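Local coordinates for hypothetical protein PH1109 (PDB 2D59) that is of unknown function but belongs to the CoA-binding domain family, whose members share a Rossmann-like fold, at residues T20-I25 against A102-F107. Residues are numbered along the deposited sequence; the frame is centred on the assembly and turned at random.
Sequences TRYKKI and AKVVWF
Tyr22 lays its ring obliquely against the first side-chain carbons of Lys103 and one methyl of Val104, dividing itself between two consecutive residues. On the Lys103 side CB sits 3.8 Å from Tyr22 CZ and makes an off-centre CH-pi contact, 30° from the ring normal. The next carbon, Lys103 CG, stands 3.8 Å from Tyr22 CE1, and a bend at chi2 (-69°) then leads the chain away, taking the amino group off the aromatic ring. The two side chains cross at about a right angle. On the same side of the ring plane, Val104 meets the CD2-CE2 side of the ring: its CG2, placed anti to the carbonyl carbon, comes within 3.8 Å of Tyr22 CE2. No hydrogen bond joins the segments; the contact rests on the CH-pi approach and apolar packing, at the partly exposed margin of the core. The tyrosine also touches Val80, and Val104 packs on Ile126 and Val128, which carries the apolar layer from strand to strand. Tyr22 is where the chain leaves helix 12-21 before entering strand 24-28; its side chain reaches past Val80, at the start of strand 80-83, to the start of strand 104-107, in a parallel sheet of order 2-1-3-4-5 flanked by helices, as in Rossmann-like CoA-binding domains.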
loop_
_atom_site.group_PDB
_atom_site.type_symbol
_atom_site.label_atom_id
_atom_site.label_comp_id
_atom_site.label_asym_id
_atom_site.label_seq_id
_atom_site.Cartn_x
_atom_site.Cartn_y
_atom_site.Cartn_z
ATOM N N THR A 20 -10.439 4.402 -6.474
ATOM C CA THR A 20 -10.790 4.954 -7.769
ATOM C C THR A 20 -9.915 6.134 -8.175
ATOM O O THR A 20 -9.465 6.216 -9.318
ATOM C CB THR A 20 -12.267 5.394 -7.783
ATOM O OG1 THR A 20 -13.102 4.259 -7.513
ATOM C CG2 THR A 20 -12.641 5.976 -9.134
ATOM N N ARG A 21 -9.660 7.035 -7.236
ATOM C CA ARG A 21 -8.864 8.221 -7.530
ATOM C C ARG A 21 -7.351 8.045 -7.533
ATOM O O ARG A 21 -6.652 8.720 -8.286
ATOM C CB ARG A 21 -9.248 9.342 -6.566
ATOM C CG ARG A 21 -10.708 9.753 -6.675
ATOM C CD ARG A 21 -11.057 10.216 -8.087
ATOM N NE ARG A 21 -12.451 10.638 -8.213
ATOM C CZ ARG A 21 -13.500 9.839 -8.039
ATOM N NH1 ARG A 21 -13.321 8.562 -7.730
ATOM N NH2 ARG A 21 -14.730 10.315 -8.179
ATOM N N TYR A 22 -6.840 7.139 -6.706
ATOM C CA TYR A 22 -5.400 6.920 -6.640
ATOM C C TYR A 22 -4.977 5.623 -7.326
ATOM O O TYR A 22 -5.317 4.526 -6.879
ATOM C CB TYR A 22 -4.942 6.921 -5.180
ATOM C CG TYR A 22 -5.301 8.193 -4.444
ATOM C CD1 TYR A 22 -4.819 9.431 -4.874
ATOM C CD2 TYR A 22 -6.131 8.163 -3.323
ATOM C CE1 TYR A 22 -5.157 10.608 -4.207
ATOM C CE2 TYR A 22 -6.474 9.335 -2.649
ATOM C CZ TYR A 22 -5.985 10.551 -3.096
ATOM O OH TYR A 22 -6.322 11.711 -2.435
ATOM N N LYS A 23 -4.230 5.765 -8.418
ATOM C CA LYS A 23 -3.751 4.621 -9.183
ATOM C C LYS A 23 -2.244 4.418 -9.042
ATOM O O LYS A 23 -1.717 3.409 -9.501
ATOM C CB LYS A 23 -4.092 4.794 -10.667
ATOM C CG LYS A 23 -5.575 4.950 -10.952
ATOM C CD LYS A 23 -6.361 3.740 -10.475
ATOM C CE LYS A 23 -7.845 3.899 -10.768
ATOM N NZ LYS A 23 -8.643 2.739 -10.276
ATOM N N LYS A 24 -1.561 5.376 -8.419
ATOM C CA LYS A 24 -0.111 5.295 -8.234
ATOM C C LYS A 24 0.187 4.644 -6.886
ATOM O O LYS A 24 0.119 5.296 -5.839
ATOM C CB LYS A 24 0.504 6.698 -8.278
ATOM C CG LYS A 24 0.036 7.547 -9.449
ATOM C CD LYS A 24 0.505 6.997 -10.784
ATOM C CE LYS A 24 2.001 7.188 -10.966
ATOM N NZ LYS A 24 2.442 6.752 -12.319
ATOM N N ILE A 25 0.526 3.359 -6.918
ATOM C CA ILE A 25 0.796 2.609 -5.698
ATOM C C ILE A 25 2.240 2.180 -5.491
ATOM O O ILE A 25 2.865 1.612 -6.385
ATOM C CB ILE A 25 -0.041 1.300 -5.628
ATOM C CG1 ILE A 25 -1.473 1.550 -6.083
ATOM C CG2 ILE A 25 -0.029 0.743 -4.204
ATOM C CD1 ILE A 25 -1.624 1.469 -7.568
ATOM N N ALA A 102 3.038 11.234 -0.317
ATOM C CA ALA A 102 1.937 10.311 -0.574
ATOM C C ALA A 102 0.645 10.891 -0.012
ATOM O O ALA A 102 0.676 11.788 0.828
ATOM C CB ALA A 102 2.231 8.959 0.064
ATOM N N LYS A 103 -0.486 10.377 -0.480
ATOM C CA LYS A 103 -1.792 10.848 -0.031
ATOM C C LYS A 103 -2.446 9.861 0.925
ATOM O O LYS A 103 -3.270 10.242 1.759
ATOM C CB LYS A 103 -2.721 11.050 -1.229
ATOM C CG LYS A 103 -2.253 12.082 -2.240
ATOM C CD LYS A 103 -2.325 13.486 -1.672
ATOM C CE LYS A 103 -1.978 14.520 -2.731
ATOM N NZ LYS A 103 -2.046 15.908 -2.200
ATOM N N VAL A 104 -2.073 8.591 0.799
ATOM C CA VAL A 104 -2.654 7.539 1.627
ATOM C C VAL A 104 -1.629 6.511 2.091
ATOM O O VAL A 104 -0.724 6.140 1.346
ATOM C CB VAL A 104 -3.752 6.776 0.837
ATOM C CG1 VAL A 104 -4.322 5.641 1.677
ATOM C CG2 VAL A 104 -4.854 7.734 0.414
ATOM N N VAL A 105 -1.770 6.074 3.338
ATOM C CA VAL A 105 -0.914 5.032 3.885
ATOM C C VAL A 105 -1.899 3.894 4.116
ATOM O O VAL A 105 -2.898 4.059 4.815
ATOM C CB VAL A 105 -0.270 5.436 5.227
ATOM C CG1 VAL A 105 0.590 4.286 5.752
ATOM C CG2 VAL A 105 0.584 6.676 5.037
ATOM N N TRP A 106 -1.628 2.750 3.506
ATOM C CA TRP A 106 -2.514 1.606 3.627
ATOM C C TRP A 106 -1.839 0.456 4.364
ATOM O O TRP A 106 -0.923 -0.172 3.837
ATOM C CB TRP A 106 -2.949 1.157 2.227
ATOM C CG TRP A 106 -4.031 0.118 2.212
ATOM C CD1 TRP A 106 -4.002 -1.104 2.820
ATOM C CD2 TRP A 106 -5.290 0.197 1.528
ATOM N NE1 TRP A 106 -5.161 -1.791 2.556
ATOM C CE2 TRP A 106 -5.968 -1.019 1.764
ATOM C CE3 TRP A 106 -5.907 1.173 0.732
ATOM C CZ2 TRP A 106 -7.240 -1.284 1.242
ATOM C CZ3 TRP A 106 -7.172 0.908 0.210
ATOM C CH2 TRP A 106 -7.822 -0.313 0.467
ATOM N N PHE A 107 -2.296 0.192 5.586
ATOM C CA PHE A 107 -1.759 -0.892 6.403
ATOM C C PHE A 107 -2.504 -2.188 6.097
ATOM O O PHE A 107 -3.691 -2.319 6.401
ATOM C CB PHE A 107 -1.921 -0.562 7.890
ATOM C CG PHE A 107 -1.010 0.534 8.381
ATOM C CD1 PHE A 107 0.260 0.238 8.874
ATOM C CD2 PHE A 107 -1.430 1.859 8.366
ATOM C CE1 PHE A 107 1.095 1.250 9.349
ATOM C CE2 PHE A 107 -0.600 2.880 8.840
ATOM C CZ PHE A 107 0.663 2.572 9.332
#